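Local structure of luciferase-like enzymeAMP-CoA-ligase (Zophobas atratus, 4W8O) at residues 193-205 against 381-393. The protein is a luciferase-like AMP-CoA-ligase of a nonluminescent mealworm, which probably activates carboxylic acids with ATP and passes them to coenzyme A. Residues are numbered along the deposited sequence; the frame is centred on the assembly and turned at random.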
loop_
_atom_site.group_PDB
_atom_site.type_symbol
_atom_site.label_atom_id
_atom_site.label_comp_id
_atom_site.label_asym_id
_atom_site.label_seq_id
_atom_site.Cartn_x
_atom_site.Cartn_y
_atom_site.Cartn_z
ATOM N N LYS A 193 -14.812 3.662 -7.798
ATOM C CA LYS A 193 -15.215 2.274 -7.973
ATOM C C LYS A 193 -14.255 1.417 -7.175
ATOM O O LYS A 193 -13.160 1.867 -6.833
ATOM C CB LYS A 193 -15.175 1.896 -9.445
ATOM C CG LYS A 193 -16.090 2.757 -10.308
ATOM C CD LYS A 193 -15.330 3.399 -11.457
ATOM C CE LYS A 193 -16.034 4.628 -11.996
ATOM N NZ LYS A 193 -17.464 4.327 -12.245
ATOM N N ALA A 194 -14.678 0.196 -6.864
ATOM C CA ALA A 194 -13.893 -0.685 -6.019
ATOM C C ALA A 194 -12.940 -1.514 -6.877
ATOM O O ALA A 194 -13.346 -2.459 -7.546
ATOM C CB ALA A 194 -14.789 -1.582 -5.181
ATOM N N ILE A 195 -11.674 -1.114 -6.851
ATOM C CA ILE A 195 -10.591 -1.844 -7.490
ATOM C C ILE A 195 -10.362 -3.177 -6.768
ATOM O O ILE A 195 -10.146 -3.208 -5.558
ATOM C CB ILE A 195 -9.286 -1.033 -7.400
ATOM C CG1 ILE A 195 -9.389 0.251 -8.223
ATOM C CG2 ILE A 195 -8.099 -1.877 -7.853
ATOM C CD1 ILE A 195 -8.406 1.325 -7.795
ATOM N N CYS A 196 -10.414 -4.274 -7.508
ATOM C CA CYS A 196 -10.192 -5.604 -6.923
ATOM C C CYS A 196 -8.818 -6.145 -7.264
ATOM O O CYS A 196 -8.479 -6.266 -8.449
ATOM C CB CYS A 196 -11.246 -6.585 -7.434
ATOM S SG CYS A 196 -12.905 -6.185 -6.850
ATOM N N HIS A 197 -8.029 -6.463 -6.236
ATOM C CA HIS A 197 -6.835 -7.283 -6.418
ATOM C C HIS A 197 -7.085 -8.691 -5.915
ATOM O O HIS A 197 -7.681 -8.891 -4.847
ATOM C CB HIS A 197 -5.622 -6.678 -5.718
ATOM C CG HIS A 197 -5.020 -5.543 -6.474
ATOM N ND1 HIS A 197 -4.312 -5.727 -7.641
ATOM C CD2 HIS A 197 -5.061 -4.208 -6.263
ATOM C CE1 HIS A 197 -3.925 -4.554 -8.106
ATOM N NE2 HIS A 197 -4.368 -3.616 -7.290
ATOM N N SER A 198 -6.618 -9.664 -6.695
ATOM C CA SER A 198 -6.680 -11.057 -6.311
ATOM C C SER A 198 -5.545 -11.350 -5.351
ATOM O O SER A 198 -4.672 -10.519 -5.133
ATOM C CB SER A 198 -6.569 -11.961 -7.543
ATOM O OG SER A 198 -5.320 -11.798 -8.185
ATOM N N HIS A 199 -5.558 -12.543 -4.781
ATOM C CA HIS A 199 -4.448 -12.975 -3.955
ATOM C C HIS A 199 -3.180 -12.890 -4.796
ATOM O O HIS A 199 -2.175 -12.340 -4.364
ATOM C CB HIS A 199 -4.666 -14.399 -3.433
ATOM C CG HIS A 199 -5.941 -14.559 -2.670
ATOM N ND1 HIS A 199 -6.061 -14.227 -1.342
ATOM C CD2 HIS A 199 -7.168 -14.967 -3.065
ATOM C CE1 HIS A 199 -7.297 -14.441 -0.942
ATOM N NE2 HIS A 199 -7.990 -14.894 -1.968
ATOM N N ARG A 200 -3.261 -13.376 -6.024
ATOM C CA ARG A 200 -2.106 -13.387 -6.910
ATOM C C ARG A 200 -1.641 -11.977 -7.259
ATOM O O ARG A 200 -0.459 -11.657 -7.094
ATOM C CB ARG A 200 -2.409 -14.192 -8.169
ATOM C CG ARG A 200 -2.433 -15.687 -7.882
ATOM C CD ARG A 200 -2.675 -16.554 -9.114
ATOM N NE ARG A 200 -1.762 -16.255 -10.208
ATOM C CZ ARG A 200 -2.129 -15.981 -11.461
ATOM N NH1 ARG A 200 -3.414 -15.974 -11.830
ATOM N NH2 ARG A 200 -1.193 -15.723 -12.368
ATOM N N SER A 201 -2.568 -11.133 -7.715
ATOM C CA SER A 201 -2.199 -9.792 -8.147
ATOM C C SER A 201 -1.639 -8.953 -7.000
ATOM O O SER A 201 -0.630 -8.275 -7.175
ATOM C CB SER A 201 -3.347 -9.085 -8.877
ATOM O OG SER A 201 -4.319 -8.544 -8.008
ATOM N N PHE A 202 -2.253 -9.015 -5.820
ATOM C CA PHE A 202 -1.735 -8.234 -4.705
ATOM C C PHE A 202 -0.364 -8.731 -4.267
ATOM O O PHE A 202 0.533 -7.933 -3.985
ATOM C CB PHE A 202 -2.672 -8.199 -3.495
ATOM C CG PHE A 202 -2.245 -7.181 -2.471
ATOM C CD1 PHE A 202 -2.410 -5.828 -2.721
ATOM C CD2 PHE A 202 -1.614 -7.565 -1.303
ATOM C CE1 PHE A 202 -1.990 -4.871 -1.809
ATOM C CE2 PHE A 202 -1.192 -6.621 -0.390
ATOM C CZ PHE A 202 -1.372 -5.271 -0.643
ATOM N N LEU A 203 -0.196 -10.047 -4.204
ATOM C CA LEU A 203 1.096 -10.608 -3.853
ATOM C C LEU A 203 2.188 -10.232 -4.866
ATOM O O LEU A 203 3.362 -10.133 -4.493
ATOM C CB LEU A 203 0.998 -12.126 -3.675
ATOM C CG LEU A 203 0.356 -12.526 -2.340
ATOM C CD1 LEU A 203 0.126 -14.025 -2.282
ATOM C CD2 LEU A 203 1.216 -12.073 -1.166
ATOM N N GLN A 204 1.814 -10.004 -6.126
ATOM C CA GLN A 204 2.785 -9.507 -7.107
ATOM C C GLN A 204 3.097 -8.027 -6.937
ATOM O O GLN A 204 4.213 -7.602 -7.221
ATOM C CB GLN A 204 2.367 -9.828 -8.543
ATOM C CG GLN A 204 2.554 -11.296 -8.905
ATOM C CD GLN A 204 3.928 -11.845 -8.495
ATOM O OE1 GLN A 204 4.957 -11.440 -9.038
ATOM N NE2 GLN A 204 3.944 -12.760 -7.525
ATOM N N ILE A 205 2.136 -7.235 -6.464
ATOM C CA ILE A 205 2.454 -5.857 -6.092
ATOM C C ILE A 205 3.562 -5.893 -5.032
ATOM O O ILE A 205 4.537 -5.144 -5.110
ATOM C CB ILE A 205 1.238 -5.089 -5.533
ATOM C CG1 ILE A 205 0.229 -4.834 -6.654
ATOM C CG2 ILE A 205 1.694 -3.774 -4.901
ATOM C CD1 ILE A 205 -1.106 -4.291 -6.193
ATOM N N SER A 381 1.280 -6.059 -16.352
ATOM C CA SER A 381 2.002 -6.982 -15.483
ATOM C C SER A 381 1.021 -7.868 -14.732
ATOM O O SER A 381 -0.193 -7.638 -14.753
ATOM C CB SER A 381 2.849 -6.222 -14.458
ATOM O OG SER A 381 2.076 -5.796 -13.345
ATOM N N ASP A 382 1.571 -8.850 -14.026
ATOM C CA ASP A 382 0.777 -9.765 -13.218
ATOM C C ASP A 382 0.284 -9.123 -11.922
ATOM O O ASP A 382 -0.461 -9.760 -11.187
ATOM C CB ASP A 382 1.590 -11.019 -12.873
ATOM C CG ASP A 382 1.823 -11.921 -14.065
ATOM O OD1 ASP A 382 1.235 -11.693 -15.154
ATOM O OD2 ASP A 382 2.600 -12.880 -13.894
ATOM N N ALA A 383 0.697 -7.877 -11.651
ATOM C CA ALA A 383 0.252 -7.116 -10.476
ATOM C C ALA A 383 -1.010 -6.304 -10.754
ATOM O O ALA A 383 -1.494 -5.588 -9.888
ATOM C CB ALA A 383 1.359 -6.180 -10.009
ATOM N N MET A 384 -1.532 -6.417 -11.963
ATOM C CA MET A 384 -2.687 -5.647 -12.397
ATOM C C MET A 384 -3.961 -6.109 -11.688
ATOM O O MET A 384 -4.156 -7.307 -11.457
ATOM C CB MET A 384 -2.864 -5.846 -13.903
ATOM C CG MET A 384 -3.262 -4.608 -14.679
ATOM S SD MET A 384 -2.613 -4.693 -16.369
ATOM C CE MET A 384 -3.128 -6.342 -16.867
ATOM N N MET A 385 -4.824 -5.151 -11.364
ATOM C CA MET A 385 -6.166 -5.439 -10.843
ATOM C C MET A 385 -6.932 -6.375 -11.770
ATOM O O MET A 385 -6.751 -6.333 -12.993
ATOM C CB MET A 385 -6.970 -4.151 -10.664
ATOM C CG MET A 385 -7.277 -3.389 -11.945
ATOM S SD MET A 385 -8.462 -2.050 -11.684
ATOM C CE MET A 385 -8.630 -1.458 -13.366
ATOM N N THR A 386 -7.791 -7.199 -11.174
ATOM C CA THR A 386 -8.624 -8.120 -11.934
ATOM C C THR A 386 -9.864 -7.444 -12.514
ATOM O O THR A 386 -10.427 -7.946 -13.470
ATOM C CB THR A 386 -9.079 -9.326 -11.082
ATOM O OG1 THR A 386 -9.706 -8.860 -9.882
ATOM C CG2 THR A 386 -7.905 -10.180 -10.725
ATOM N N GLY A 387 -10.285 -6.320 -11.944
ATOM C CA GLY A 387 -11.503 -5.644 -12.392
ATOM C C GLY A 387 -12.126 -4.855 -11.262
ATOM O O GLY A 387 -11.484 -4.654 -10.229
ATOM N N TYR A 388 -13.358 -4.386 -11.458
ATOM C CA TYR A 388 -14.091 -3.702 -10.389
ATOM C C TYR A 388 -15.053 -4.689 -9.717
ATOM O O TYR A 388 -15.493 -5.652 -10.338
ATOM C CB TYR A 388 -14.860 -2.477 -10.919
ATOM C CG TYR A 388 -14.008 -1.295 -11.392
ATOM C CD1 TYR A 388 -12.764 -1.006 -10.813
ATOM C CD2 TYR A 388 -14.473 -0.440 -12.390
ATOM C CE1 TYR A 388 -12.009 0.084 -11.235
ATOM C CE2 TYR A 388 -13.725 0.657 -12.809
ATOM C CZ TYR A 388 -12.490 0.913 -12.232
ATOM O OH TYR A 388 -11.744 1.998 -12.652
ATOM N N TYR A 389 -15.381 -4.435 -8.454
ATOM C CA TYR A 389 -16.190 -5.355 -7.655
ATOM C C TYR A 389 -17.585 -5.558 -8.242
ATOM O O TYR A 389 -18.027 -6.687 -8.425
ATOM C CB TYR A 389 -16.293 -4.835 -6.220
ATOM C CG TYR A 389 -16.900 -5.799 -5.226
ATOM C CD1 TYR A 389 -16.404 -7.099 -5.085
ATOM C CD2 TYR A 389 -17.941 -5.404 -4.399
ATOM C CE1 TYR A 389 -16.946 -7.978 -4.154
ATOM C CE2 TYR A 389 -18.499 -6.276 -3.478
ATOM C CZ TYR A 389 -17.993 -7.557 -3.351
ATOM O OH TYR A 389 -18.549 -8.415 -2.432
ATOM N N ARG A 390 -18.287 -4.466 -8.523
ATOM C CA ARG A 390 -19.593 -4.573 -9.176
ATOM C C ARG A 390 -19.754 -3.742 -10.448
ATOM O O ARG A 390 -20.758 -3.867 -11.141
ATOM C CB ARG A 390 -20.707 -4.269 -8.175
ATOM C CG ARG A 390 -20.870 -5.391 -7.158
ATOM C CD ARG A 390 -22.150 -5.288 -6.357
ATOM N NE ARG A 390 -21.941 -4.661 -5.055
ATOM C CZ ARG A 390 -21.857 -5.303 -3.887
ATOM N NH1 ARG A 390 -21.946 -6.627 -3.809
ATOM N NH2 ARG A 390 -21.677 -4.599 -2.780
ATOM N N ASN A 391 -18.770 -2.917 -10.769
ATOM C CA ASN A 391 -18.836 -2.086 -11.951
ATOM C C ASN A 391 -17.982 -2.677 -13.090
ATOM O O ASN A 391 -17.547 -3.833 -13.003
ATOM C CB ASN A 391 -18.486 -0.641 -11.563
ATOM C CG ASN A 391 -19.665 0.076 -10.920
ATOM O OD1 ASN A 391 -20.736 0.156 -11.508
ATOM N ND2 ASN A 391 -19.486 0.560 -9.700
ATOM N N ASP A 392 -17.761 -1.907 -14.154
ATOM C CA ASP A 392 -17.209 -2.434 -15.402
ATOM C C ASP A 392 -15.920 -1.712 -15.792
ATOM O O ASP A 392 -15.956 -0.602 -16.316
ATOM C CB ASP A 392 -18.253 -2.276 -16.516
ATOM C CG ASP A 392 -17.807 -2.870 -17.841
ATOM O OD1 ASP A 392 -16.622 -3.223 -17.983
ATOM O OD2 ASP A 392 -18.656 -2.980 -18.748
ATOM N N SER A 393 -14.792 -2.377 -15.564
ATOM C CA SER A 393 -13.471 -1.824 -15.844
ATOM C C SER A 393 -12.986 -2.098 -17.278
ATOM O O SER A 393 -11.811 -1.892 -17.568
ATOM C CB SER A 393 -12.457 -2.403 -14.849
ATOM O OG SER A 393 -12.405 -3.825 -14.931
#
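Three backbone bonds join Ala194 and Cys196 to residues 386-389: Cys196 N donates to Gly387 O (2.9 Å), Thr386 N to Cys196 O (3.0 Å), and Tyr389 N to Ala194 O, the last more bent (N-H...O 144°). Between them Ile195 and Tyr388 face each other as an antiparallel non-hydrogen-bonded pair. A CH-pi contact sets Lys193 CB 3.7 Å from the Tyr388 ring centroid, nearly on its normal, with Lys193 CD 3.5 Å from Tyr388 CE2; Ser393 CB lies against the opposite face. With Tyr388 CG anti to its carbonyl carbon (chi1 -68°), the ring also turns an edge to Ile195 CG1. Replacing Tyr388 by an alanine is likely to strip Lys193 CB and CD of the ring they lie on and to open a gap beside Ile195. Cys196 SG meets the Tyr389 ring at its edge. Farther along, packing takes over: His197 CE1 lies 3.2 Å from Ala383 O, at the ring edge, and Met385 CB sits toward the rim of one face. A 2.8 Å hydrogen bond between His197 ND1 and Ser201 OG positions this imidazole. Ala383 CB lies against Ile205 CG1 in helix 199-211. The whole exemplifies a short, weakly bonded strand, 387-388, added next to 194-198 at the edge of a mixed sheet in the adenylate-forming (ANL) fold.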